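Local coordinates for protein enoyl-CoA hydratase (Mycolicibacterium smegmatis, PDB 7MCM) that probably hydrates 2-enoyl-CoA thioesters to (3S)-3-hydroxyacyl-CoA in fatty acid metabolism, at residues Q17-D22 with D40-A45; N28-S33 with I118-D123; A101-E106 with E225-S230; D123-V126 with L130-A133; W156-A161 with A168-T173. All coordinates share one frame; numbering follows the deposited sequence.

Contact 1 of 5, residues Q17-D22 with D40-A45; sequences QTWTID and DAAVDA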
# COMPACT_ATOMS: atom_id res chain seq x y z
N GLN B 17 -17.51 29.31 -6.96
CA GLN B 17 -17.17 30.16 -5.82
C GLN B 17 -15.72 30.58 -5.94
O GLN B 17 -14.86 29.79 -6.33
CB GLN B 17 -17.37 29.44 -4.48
CG GLN B 17 -18.75 29.46 -3.93
CD GLN B 17 -18.81 28.89 -2.53
OE1 GLN B 17 -17.83 28.34 -2.03
NE2 GLN B 17 -19.98 29.00 -1.89
N THR B 18 -15.45 31.83 -5.59
CA THR B 18 -14.08 32.30 -5.46
C THR B 18 -13.78 32.53 -3.99
O THR B 18 -14.55 33.20 -3.29
CB THR B 18 -13.85 33.56 -6.28
OG1 THR B 18 -14.19 33.31 -7.64
CG2 THR B 18 -12.38 33.97 -6.22
N TRP B 19 -12.68 31.95 -3.53
CA TRP B 19 -12.16 32.15 -2.18
C TRP B 19 -10.91 33.00 -2.31
O TRP B 19 -9.95 32.60 -2.97
CB TRP B 19 -11.82 30.82 -1.51
CG TRP B 19 -12.95 29.85 -1.40
CD1 TRP B 19 -14.26 30.05 -1.74
CD2 TRP B 19 -12.87 28.50 -0.91
NE1 TRP B 19 -15.00 28.92 -1.47
CE2 TRP B 19 -14.16 27.95 -0.97
CE3 TRP B 19 -11.81 27.72 -0.42
CZ2 TRP B 19 -14.43 26.65 -0.55
CZ3 TRP B 19 -12.09 26.43 -0.01
CH2 TRP B 19 -13.38 25.90 -0.09
N THR B 20 -10.92 34.19 -1.69
CA THR B 20 -9.79 35.10 -1.76
C THR B 20 -9.16 35.18 -0.37
O THR B 20 -9.79 35.67 0.58
CB THR B 20 -10.22 36.49 -2.24
OG1 THR B 20 -10.92 36.37 -3.48
CG2 THR B 20 -9.00 37.34 -2.47
N ILE B 21 -7.91 34.70 -0.27
CA ILE B 21 -7.15 34.83 0.97
C ILE B 21 -6.93 36.30 1.24
O ILE B 21 -6.45 37.04 0.37
CB ILE B 21 -5.81 34.09 0.84
CG1 ILE B 21 -6.03 32.63 0.47
CG2 ILE B 21 -4.99 34.25 2.15
CD1 ILE B 21 -4.76 31.93 -0.02
N ASP B 22 -7.29 36.76 2.45
CA ASP B 22 -7.20 38.20 2.74
C ASP B 22 -6.67 38.39 4.17
O ASP B 22 -7.41 38.66 5.12
CB ASP B 22 -8.56 38.88 2.52
CG ASP B 22 -8.46 40.41 2.36
OD1 ASP B 22 -7.34 40.95 2.50
OD2 ASP B 22 -9.49 41.06 2.07
N ASP B 40 -11.60 25.70 6.91
CA ASP B 40 -12.46 24.59 7.31
C ASP B 40 -13.92 24.87 6.98
O ASP B 40 -14.59 24.06 6.34
CB ASP B 40 -12.32 24.31 8.81
CG ASP B 40 -11.27 23.27 9.12
OD1 ASP B 40 -10.99 22.40 8.26
OD2 ASP B 40 -10.72 23.31 10.24
N ALA B 41 -14.43 26.03 7.41
CA ALA B 41 -15.84 26.35 7.21
C ALA B 41 -16.19 26.44 5.72
O ALA B 41 -17.24 25.96 5.29
CB ALA B 41 -16.19 27.66 7.91
N ALA B 42 -15.30 27.04 4.91
CA ALA B 42 -15.57 27.20 3.49
C ALA B 42 -15.66 25.84 2.79
O ALA B 42 -16.54 25.63 1.95
CB ALA B 42 -14.49 28.06 2.84
N VAL B 43 -14.75 24.92 3.13
CA VAL B 43 -14.82 23.58 2.55
C VAL B 43 -16.12 22.90 2.94
O VAL B 43 -16.81 22.32 2.10
CB VAL B 43 -13.59 22.75 2.98
CG1 VAL B 43 -13.80 21.26 2.64
CG2 VAL B 43 -12.35 23.26 2.26
N ASP B 44 -16.47 22.95 4.23
CA ASP B 44 -17.69 22.28 4.67
C ASP B 44 -18.93 22.90 4.02
O ASP B 44 -19.89 22.20 3.70
CB ASP B 44 -17.80 22.31 6.19
CG ASP B 44 -16.80 21.39 6.85
OD1 ASP B 44 -16.20 20.57 6.12
OD2 ASP B 44 -16.62 21.46 8.08
N ALA B 45 -18.93 24.23 3.83
CA ALA B 45 -20.09 24.88 3.21
C ALA B 45 -20.17 24.56 1.73
O ALA B 45 -21.27 24.40 1.19
CB ALA B 45 -20.02 26.39 3.43
O HOH W 1 -17.91 27.77 0.73

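Contact 2 of 5, residues N28-S33 with I118-D123; sequences NAITGS and IGAGCD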
# COMPACT_ATOMS: atom_id res chain seq x y z
N ASN B 28 -1.00 37.55 3.44
CA ASN B 28 -1.88 36.44 3.10
C ASN B 28 -1.37 35.11 3.65
O ASN B 28 -1.60 34.05 3.05
CB ASN B 28 -2.11 36.35 1.59
CG ASN B 28 -2.94 37.49 1.07
OD1 ASN B 28 -3.55 38.24 1.86
ND2 ASN B 28 -2.96 37.67 -0.25
N ALA B 29 -0.67 35.15 4.79
CA ALA B 29 -0.27 33.93 5.47
C ALA B 29 -1.51 33.12 5.84
O ALA B 29 -2.55 33.67 6.19
CB ALA B 29 0.53 34.27 6.74
N ILE B 30 -1.38 31.79 5.76
CA ILE B 30 -2.49 30.88 6.02
C ILE B 30 -2.29 30.10 7.31
O ILE B 30 -3.07 29.21 7.62
CB ILE B 30 -2.73 29.92 4.84
CG1 ILE B 30 -1.49 29.04 4.60
CG2 ILE B 30 -3.12 30.70 3.59
CD1 ILE B 30 -1.75 27.81 3.75
N THR B 31 -1.28 30.45 8.09
CA THR B 31 -0.97 29.68 9.29
C THR B 31 -1.68 30.20 10.54
O THR B 31 -1.56 29.58 11.60
CB THR B 31 0.54 29.66 9.52
OG1 THR B 31 1.03 31.00 9.58
CG2 THR B 31 1.23 28.94 8.36
N GLY B 32 -2.42 31.30 10.43
CA GLY B 32 -3.15 31.81 11.59
C GLY B 32 -4.44 31.05 11.83
O GLY B 32 -5.10 30.58 10.90
N SER B 33 -4.81 30.92 13.11
CA SER B 33 -5.96 30.10 13.45
C SER B 33 -7.26 30.66 12.88
O SER B 33 -8.19 29.89 12.58
CB SER B 33 -6.08 29.95 14.96
OG SER B 33 -6.35 31.21 15.53
N ILE B 118 4.80 31.19 -1.04
CA ILE B 118 6.02 30.90 -0.30
C ILE B 118 5.67 30.00 0.87
O ILE B 118 4.69 30.25 1.58
CB ILE B 118 6.67 32.20 0.23
CG1 ILE B 118 6.96 33.16 -0.92
CG2 ILE B 118 7.96 31.90 1.05
CD1 ILE B 118 7.46 34.55 -0.45
N GLY B 119 6.50 28.99 1.11
CA GLY B 119 6.29 28.19 2.30
C GLY B 119 4.96 27.48 2.28
O GLY B 119 4.62 26.77 1.33
N ALA B 120 4.18 27.68 3.35
CA ALA B 120 2.85 27.09 3.41
C ALA B 120 2.00 27.52 2.22
O ALA B 120 1.14 26.76 1.77
CB ALA B 120 2.18 27.46 4.74
N GLY B 121 2.21 28.74 1.71
CA GLY B 121 1.46 29.19 0.55
C GLY B 121 1.82 28.44 -0.71
O GLY B 121 0.95 28.14 -1.54
N CYS B 122 3.10 28.09 -0.87
CA CYS B 122 3.49 27.23 -1.99
C CYS B 122 2.78 25.89 -1.90
O CYS B 122 2.19 25.41 -2.87
CB CYS B 122 5.02 27.06 -1.99
SG CYS B 122 5.64 25.98 -3.33
N ASP B 123 2.78 25.28 -0.70
CA ASP B 123 2.19 23.96 -0.54
C ASP B 123 0.68 23.99 -0.76
O ASP B 123 0.12 23.06 -1.34
CB ASP B 123 2.50 23.43 0.86
CG ASP B 123 3.99 23.25 1.08
OD1 ASP B 123 4.74 23.43 0.12
OD2 ASP B 123 4.41 22.95 2.21

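Contact 3 of 5, residues A101-E106 with E225-S230; sequences ALQRCE and ESRTAS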
# COMPACT_ATOMS: atom_id res chain seq x y z
N ALA B 101 -8.45 19.58 5.13
CA ALA B 101 -9.67 20.18 4.60
C ALA B 101 -9.77 19.98 3.09
O ALA B 101 -10.83 19.58 2.57
CB ALA B 101 -9.74 21.66 4.97
N LEU B 102 -8.68 20.22 2.37
CA LEU B 102 -8.70 20.03 0.93
C LEU B 102 -8.93 18.57 0.58
O LEU B 102 -9.54 18.26 -0.45
CB LEU B 102 -7.40 20.54 0.32
CG LEU B 102 -7.47 22.00 -0.11
CD1 LEU B 102 -6.14 22.41 -0.70
CD2 LEU B 102 -8.61 22.22 -1.11
N GLN B 103 -8.47 17.66 1.44
CA GLN B 103 -8.68 16.23 1.23
C GLN B 103 -10.14 15.86 1.31
O GLN B 103 -10.56 14.89 0.68
CB GLN B 103 -7.90 15.41 2.26
CG GLN B 103 -6.43 15.18 1.95
CD GLN B 103 -6.24 14.42 0.64
OE1 GLN B 103 -5.81 14.99 -0.37
NE2 GLN B 103 -6.54 13.12 0.67
N ARG B 104 -10.92 16.56 2.13
CA ARG B 104 -12.34 16.26 2.22
C ARG B 104 -13.18 17.19 1.35
O ARG B 104 -14.41 17.03 1.30
CB ARG B 104 -12.81 16.30 3.68
CG ARG B 104 -12.95 17.68 4.25
CD ARG B 104 -13.60 17.67 5.65
NE ARG B 104 -13.73 19.04 6.15
CZ ARG B 104 -12.78 19.67 6.82
NH1 ARG B 104 -11.63 19.07 7.13
NH2 ARG B 104 -12.97 20.94 7.19
N CYS B 105 -12.55 18.12 0.63
CA CYS B 105 -13.29 19.00 -0.28
C CYS B 105 -13.73 18.22 -1.52
O CYS B 105 -12.89 17.75 -2.29
CB CYS B 105 -12.44 20.19 -0.70
SG CYS B 105 -13.36 21.42 -1.66
N GLU B 106 -15.05 18.16 -1.73
CA GLU B 106 -15.61 17.38 -2.82
C GLU B 106 -15.60 18.10 -4.15
O GLU B 106 -15.83 17.46 -5.19
CB GLU B 106 -17.05 16.97 -2.51
CG GLU B 106 -17.21 16.28 -1.19
CD GLU B 106 -18.65 15.96 -0.91
OE1 GLU B 106 -19.49 16.11 -1.83
OE2 GLU B 106 -18.95 15.55 0.24
N GLU B 225 -9.28 8.85 -5.31
CA GLU B 225 -9.01 7.45 -5.01
C GLU B 225 -7.83 6.91 -5.81
O GLU B 225 -7.04 6.11 -5.30
CB GLU B 225 -10.27 6.62 -5.27
CG GLU B 225 -10.08 5.13 -5.15
CD GLU B 225 -10.22 4.66 -3.72
OE1 GLU B 225 -10.47 5.51 -2.84
OE2 GLU B 225 -10.04 3.45 -3.46
N SER B 226 -7.66 7.38 -7.05
CA SER B 226 -6.63 6.82 -7.91
C SER B 226 -5.21 7.22 -7.49
O SER B 226 -4.25 6.52 -7.86
CB SER B 226 -6.92 7.24 -9.35
OG SER B 226 -8.28 6.94 -9.69
N ARG B 227 -5.05 8.31 -6.73
CA ARG B 227 -3.70 8.71 -6.33
C ARG B 227 -3.01 7.65 -5.50
O ARG B 227 -1.78 7.53 -5.55
CB ARG B 227 -3.74 10.03 -5.54
CG ARG B 227 -4.38 11.15 -6.32
CD ARG B 227 -3.94 12.52 -5.83
NE ARG B 227 -4.60 12.95 -4.61
CZ ARG B 227 -4.66 14.22 -4.21
NH1 ARG B 227 -4.15 15.20 -4.94
NH2 ARG B 227 -5.22 14.51 -3.04
N THR B 228 -3.76 6.87 -4.75
CA THR B 228 -3.12 5.91 -3.85
C THR B 228 -3.61 4.48 -4.03
O THR B 228 -2.82 3.55 -3.92
CB THR B 228 -3.36 6.33 -2.39
OG1 THR B 228 -4.70 6.84 -2.27
CG2 THR B 228 -2.35 7.39 -1.96
N ALA B 229 -4.90 4.29 -4.31
CA ALA B 229 -5.47 2.96 -4.28
C ALA B 229 -4.98 2.11 -5.44
O ALA B 229 -4.48 2.60 -6.45
CB ALA B 229 -7.00 3.05 -4.30
N SER B 230 -5.13 0.80 -5.28
CA SER B 230 -4.83 -0.14 -6.35
C SER B 230 -5.79 0.06 -7.53
O SER B 230 -6.80 0.76 -7.42
CB SER B 230 -4.98 -1.58 -5.84
OG SER B 230 -6.36 -1.81 -5.56

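Contact 4 of 5, residues D123-V126 with L130-A133; sequences DLAV and LRIA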
# COMPACT_ATOMS: atom_id res chain seq x y z
N ASP B 123 2.78 25.28 -0.70
CA ASP B 123 2.19 23.96 -0.54
C ASP B 123 0.68 23.99 -0.76
O ASP B 123 0.12 23.06 -1.34
CB ASP B 123 2.50 23.43 0.86
CG ASP B 123 3.99 23.25 1.08
OD1 ASP B 123 4.74 23.43 0.12
OD2 ASP B 123 4.41 22.95 2.21
N LEU B 124 0.01 25.06 -0.31
CA LEU B 124 -1.43 25.20 -0.55
C LEU B 124 -1.74 25.17 -2.05
O LEU B 124 -2.64 24.44 -2.48
CB LEU B 124 -1.93 26.50 0.08
CG LEU B 124 -3.41 26.86 -0.18
CD1 LEU B 124 -4.33 25.82 0.37
CD2 LEU B 124 -3.72 28.23 0.40
N ALA B 125 -1.01 25.95 -2.85
CA ALA B 125 -1.26 25.94 -4.29
C ALA B 125 -1.08 24.54 -4.86
O ALA B 125 -1.91 24.07 -5.66
CB ALA B 125 -0.33 26.91 -5.00
N VAL B 126 -0.04 23.84 -4.41
CA VAL B 126 0.27 22.51 -4.89
C VAL B 126 -0.77 21.48 -4.44
O VAL B 126 -0.94 20.44 -5.08
CB VAL B 126 1.69 22.18 -4.39
CG1 VAL B 126 2.08 20.84 -4.77
CG2 VAL B 126 2.68 23.19 -4.99
N LEU B 130 -5.73 22.04 -9.83
CA LEU B 130 -5.19 22.67 -11.03
C LEU B 130 -4.55 23.97 -10.60
O LEU B 130 -5.07 24.64 -9.70
CB LEU B 130 -6.29 22.98 -12.07
CG LEU B 130 -7.00 21.80 -12.71
CD1 LEU B 130 -8.09 22.26 -13.63
CD2 LEU B 130 -5.95 21.05 -13.50
N ARG B 131 -3.44 24.34 -11.23
CA ARG B 131 -2.80 25.63 -10.98
C ARG B 131 -2.64 26.39 -12.28
O ARG B 131 -2.24 25.83 -13.30
CB ARG B 131 -1.43 25.47 -10.34
CG ARG B 131 -1.45 25.17 -8.86
CD ARG B 131 -0.21 24.35 -8.49
NE ARG B 131 -0.20 23.07 -9.17
CZ ARG B 131 -0.98 22.06 -8.82
NH1 ARG B 131 -1.84 22.17 -7.82
NH2 ARG B 131 -0.89 20.91 -9.49
N ILE B 132 -2.96 27.69 -12.23
CA ILE B 132 -2.56 28.65 -13.24
C ILE B 132 -1.96 29.84 -12.50
O ILE B 132 -2.25 30.06 -11.32
CB ILE B 132 -3.73 29.08 -14.15
CG1 ILE B 132 -4.78 29.81 -13.34
CG2 ILE B 132 -4.38 27.89 -14.82
CD1 ILE B 132 -5.93 30.33 -14.20
N ALA B 133 -1.14 30.62 -13.20
CA ALA B 133 -0.35 31.65 -12.53
C ALA B 133 -0.29 32.93 -13.35
O ALA B 133 -0.33 32.90 -14.58
CB ALA B 133 1.09 31.18 -12.25

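Contact 5 of 5, residues W156-A161 with A168-T173; sequences WFLPRA and AEMTLT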
# COMPACT_ATOMS: atom_id res chain seq x y z
N TRP B 156 4.59 15.56 0.10
CA TRP B 156 3.78 14.53 -0.55
C TRP B 156 3.20 15.04 -1.87
O TRP B 156 3.22 14.32 -2.88
CB TRP B 156 2.68 14.05 0.40
CG TRP B 156 1.96 12.80 -0.02
CD1 TRP B 156 2.30 11.51 0.26
CD2 TRP B 156 0.74 12.73 -0.77
NE1 TRP B 156 1.39 10.64 -0.28
CE2 TRP B 156 0.41 11.36 -0.92
CE3 TRP B 156 -0.10 13.68 -1.34
CZ2 TRP B 156 -0.73 10.93 -1.61
CZ3 TRP B 156 -1.24 13.25 -2.03
CH2 TRP B 156 -1.54 11.89 -2.16
N PHE B 157 2.73 16.29 -1.89
CA PHE B 157 2.05 16.83 -3.07
C PHE B 157 3.02 17.33 -4.14
O PHE B 157 2.75 17.20 -5.33
CB PHE B 157 1.12 17.97 -2.64
CG PHE B 157 -0.04 17.52 -1.82
CD1 PHE B 157 -1.20 17.05 -2.43
CD2 PHE B 157 -0.00 17.58 -0.44
CE1 PHE B 157 -2.28 16.63 -1.67
CE2 PHE B 157 -1.09 17.16 0.32
CZ PHE B 157 -2.22 16.69 -0.31
N LEU B 158 4.17 17.89 -3.75
CA LEU B 158 5.03 18.53 -4.74
C LEU B 158 5.57 17.54 -5.77
O LEU B 158 5.55 17.88 -6.97
CB LEU B 158 6.16 19.30 -4.04
CG LEU B 158 7.04 20.16 -4.95
CD1 LEU B 158 6.20 21.21 -5.72
CD2 LEU B 158 8.13 20.88 -4.14
N PRO B 159 6.04 16.35 -5.42
CA PRO B 159 6.51 15.43 -6.47
C PRO B 159 5.41 15.04 -7.42
O PRO B 159 5.67 14.77 -8.60
CB PRO B 159 7.03 14.21 -5.69
CG PRO B 159 7.23 14.68 -4.33
CD PRO B 159 6.22 15.76 -4.08
N ARG B 160 4.17 14.99 -6.95
CA ARG B 160 3.07 14.65 -7.84
C ARG B 160 2.70 15.79 -8.77
O ARG B 160 1.97 15.56 -9.73
CB ARG B 160 1.88 14.17 -7.01
CG ARG B 160 2.21 12.83 -6.33
CD ARG B 160 1.55 12.66 -4.98
NE ARG B 160 1.71 11.29 -4.50
CZ ARG B 160 2.68 10.87 -3.70
NH1 ARG B 160 3.59 11.70 -3.21
NH2 ARG B 160 2.75 9.57 -3.40
N ALA B 161 3.22 16.99 -8.53
CA ALA B 161 3.03 18.12 -9.44
C ALA B 161 4.18 18.28 -10.42
O ALA B 161 3.95 18.65 -11.57
CB ALA B 161 2.86 19.43 -8.65
N ALA B 168 12.74 17.53 -5.40
CA ALA B 168 13.96 17.51 -4.62
C ALA B 168 14.73 18.81 -4.78
O ALA B 168 15.16 19.41 -3.79
CB ALA B 168 14.83 16.31 -5.03
N GLU B 169 14.87 19.28 -6.02
CA GLU B 169 15.55 20.55 -6.25
C GLU B 169 14.87 21.68 -5.48
O GLU B 169 15.53 22.46 -4.79
CB GLU B 169 15.60 20.87 -7.74
CG GLU B 169 16.21 22.22 -8.03
CD GLU B 169 16.25 22.55 -9.50
OE1 GLU B 169 15.97 21.64 -10.31
OE2 GLU B 169 16.55 23.70 -9.85
N MET B 170 13.53 21.78 -5.57
CA MET B 170 12.85 22.87 -4.89
C MET B 170 12.95 22.73 -3.37
O MET B 170 13.11 23.73 -2.66
CB MET B 170 11.37 22.93 -5.29
CG MET B 170 11.12 23.32 -6.73
SD MET B 170 9.37 23.31 -7.18
CE MET B 170 8.74 24.58 -6.10
N THR B 171 12.82 21.51 -2.86
CA THR B 171 12.77 21.32 -1.42
C THR B 171 14.14 21.41 -0.78
O THR B 171 14.28 21.90 0.35
CB THR B 171 12.13 19.96 -1.10
OG1 THR B 171 10.90 19.84 -1.82
CG2 THR B 171 11.84 19.86 0.39
N LEU B 172 15.18 20.94 -1.47
CA LEU B 172 16.50 20.90 -0.88
C LEU B 172 17.28 22.18 -1.07
O LEU B 172 18.22 22.45 -0.29
CB LEU B 172 17.31 19.72 -1.46
CG LEU B 172 16.67 18.33 -1.29
CD1 LEU B 172 17.47 17.28 -2.08
CD2 LEU B 172 16.60 17.96 0.18
N THR B 173 16.97 22.97 -2.10
CA THR B 173 17.58 24.29 -2.21
C THR B 173 16.71 25.38 -1.58
O THR B 173 17.25 26.35 -1.04
CB THR B 173 17.84 24.65 -3.68
OG1 THR B 173 16.59 24.91 -4.36
CG2 THR B 173 18.59 23.51 -4.39

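Contact 1 of 5, residues Q17-D22 with D40-A45
W19 lays the benzene half of its indole against A42 and V43, and these three residues make nearly all of the contact between strand 17-21 and the helical segment 40-45. The methyl of A42 sits over one face of the six-membered ring, with CB 3.7 Å from the ring centroid and only 12° off its normal, a CH-pi contact. Alanine suits this spot because a single methyl lets the flat ring lie close to the helix: W19 CZ2 comes to 3.4 Å from A42 O. V43 meets the far rim instead. Its CG2 approaches W19 CH2 at 3.7 Å, the two side chains crossing at about a right angle. The bond from CA to CB points away from the strand, but with CG1 anti to the backbone N (chi1 168°) the other branch, CG2, is turned back to the ring. A nearly straight hydrogen bond from W19 NE1 to Q17 OE1 (2.9 Å), which lies in the ring plane, helps fix the rotation of the indole. A water donates both to Q17 OE1 and to A42 O, 2.8 Å in each case, bridging strand and helix beside the apolar contact. L8 on strand 8-13 and V55 and L57 on strand 54-59 also pack on W19, while A101 of helix 97-104 meets V43; W19 and A42 pack helix 33-48 on the sheet within the beta-alpha-beta unit 16-21, 33-48, 54-59.

Contact 2 of 5, residues N28-S33 with I118-D123
I30 CA passes 7.0 Å from G121 CA where the irregular segment 28-33 runs past the first turn of helix 120-127, so a single alanine methyl on the helix is enough to meet I30 and T31. That methyl, A120 CB, points at the loop and receives two groups. I30 CG1 reaches it at 4.0 Å, and T31 CG2 arrives at the same distance. The longer arm of I30 goes further: CD1 stops 3.7 Å from A120 O, a van der Waals approach to the backbone. To get there I30 places CG1 between its own N and carbonyl carbon (chi1 61°), the crowded position for a branched residue, while CG2 stays beside the backbone N. T31 turns its methyl, not its hydroxyl, to the alanine, as a residue with one apolar and one polar branch can do at a partly exposed place. Glycines suit the turn on the helix side. G119 is the N-cap and has a positive phi of 62°, and G121, without a side chain, lies close to I118 O, to which its N bonds at 2.9 Å. In crotonase-family enzymes a peptide N-H at the start of the corresponding helix helps form the oxyanion hole, so the contact probably lies beside the acyl-CoA pocket. The loop itself is held by N28, whose ND2 bonds to A60 O and F63 O, and by backbone bonding of I30 with G67. Segment 28-33 leads from strand 16-21 into helix 33-48, while I118 closes strand 116-118 next to strand 138-140.

Contact 3 of 5, residues A101-E106 with E225-S230
Q103 folds back at its second torsion (chi2 -60°) and R227 bends at its third (chi3 -78°), and these two turns bring an amide and a guanidinium together from opposite directions. The backbones stay well apart, with Q103 CA 10.8 Å from E225 CA, so only long, flexible polar side chains could span the gap, and glutamine and arginine are of that kind. They meet edge to edge: Q103 OE1 lies near the plane of the guanidinium, 2.8 Å from R227 NH2, and the two planes are just 13° apart. Short as this is, the N-H direction is poor, and the pair is better read as a close polar approach than as a hydrogen bond. F157 of helix 154-162 touches both side chains, and W156 of the same helix touches R227. The assembly adds more: the guanidinium makes a cation-pi contact with W164 of a neighbouring subunit, and Q103 packs on L231 of another. Chemically, a positive group sits beside a neutral oxygen that carries partial negative charge, so this is probably a charge-dipole attraction, weaker than a salt bridge to a full negative charge. With little surface buried between them, segments 101-106 and 225-230 are joined by a polar, surface-level touch, in which aromatic rings of both subunits also surround R227.

Contact 4 of 5, residues D123-V126 with L130-A133
R131 to A125 is a buried side-chain-to-backbone contact, joining the last turn of helix 120-127 to the start of strand 130-134 across a connection of three residues. The strand directs R131 at the helix, and its NH1 donates to A125 O at 2.9 Å with an N-H...O angle of 152°. The oxygen lies near the guanidinium plane, while the donor is tilted by 20° from the plane of the carbonyl. A bend at the third torsion (chi3 -62°) folds the chain over this oxygen, so that R131 CD also passes 3.3 Å from A125 O. V126 O is near NH1 as well, but badly angled. The same NH1 bonds to C128 O, and NE to L187 O; these backbone oxygens near the C-terminal end of the helix and beyond probably help to offset the buried charge. A125 suits its place because its small methyl lets the arginine run close, R131 CD being 4.3 Å from A125 CB. V126 turns its side chain to F157 and L158 instead. The chain runs from strand 109-113 through strand 116-118 and helix 120-127 to the parallel strand 130-134, consistent with the repeated beta-beta-alpha turn of the crotonase fold.

Contact 5 of 5, residues W156-A161 with A168-T173
L158 carries this contact, pressing its two methyls against M170 and T171 on the next helix. CD2 lies 4.0 Å from M170 CB and 3.8 Å from T171 OG1, and both methyls, CD1 and CD2, are 4.1 Å from M170 SD. CG anti to the backbone N (chi1 -172°) turns the leucine's fork toward helix 164-173. In M170, chi1 of -67° and an extended chi2 bring the sulfur beside L158, and the bend at chi3 only turns the terminal methyl CE; a flexible thioether is well suited to shaping itself to such a surface. L158 and T171 lie alongside each other, pointing opposite ways. The threonine oxygen that the methyl touches is not without a partner, since T171 OG1 bonds to A167 O one turn earlier in its own helix. A second threonine does likewise near the helix end: T173 OG1 donates to E169 O at 2.7 Å, and T173 N reaches the same oxygen from the other face of its plane. Further out, P159 has no N-H to give to the preceding turn, and helix 154-162 is kinked there, right after L158. E141 touches both L158 and T171, V126 of helix 120-127 packs on L158, and W185 packs on M170. E169 OE2 forms a salt bridge with R207 of a neighbouring subunit. Two consecutive short helices, 154-162 and 164-173, are thus joined by a tight turn and packed through apolar side chains at a subunit interface of the six-chain assembly, in keeping with the oligomeric build of crotonase-family enzymes.

From the N terminus, contact 1 opens on strand 16-21 and closes on helix 33-48, but contact 2 has already opened in the loop between them, so the two cross. Contact 2 closes only at helix 120-127, after contact 3 has opened on helix 97-104; these cross as well. Contact 4 begins at D123, where contact 2 ends, and shuts a short turn into strand 130-134. Contact 5 follows in series, and both lie nested within the long loop that contact 3 closes at 225-230. L124 packs on I21, I30 and L102, and V126 on F157 and L158, so helix 120-127 touches the sheet, the 28-33 loop, helix 97-104 and helix 154-162.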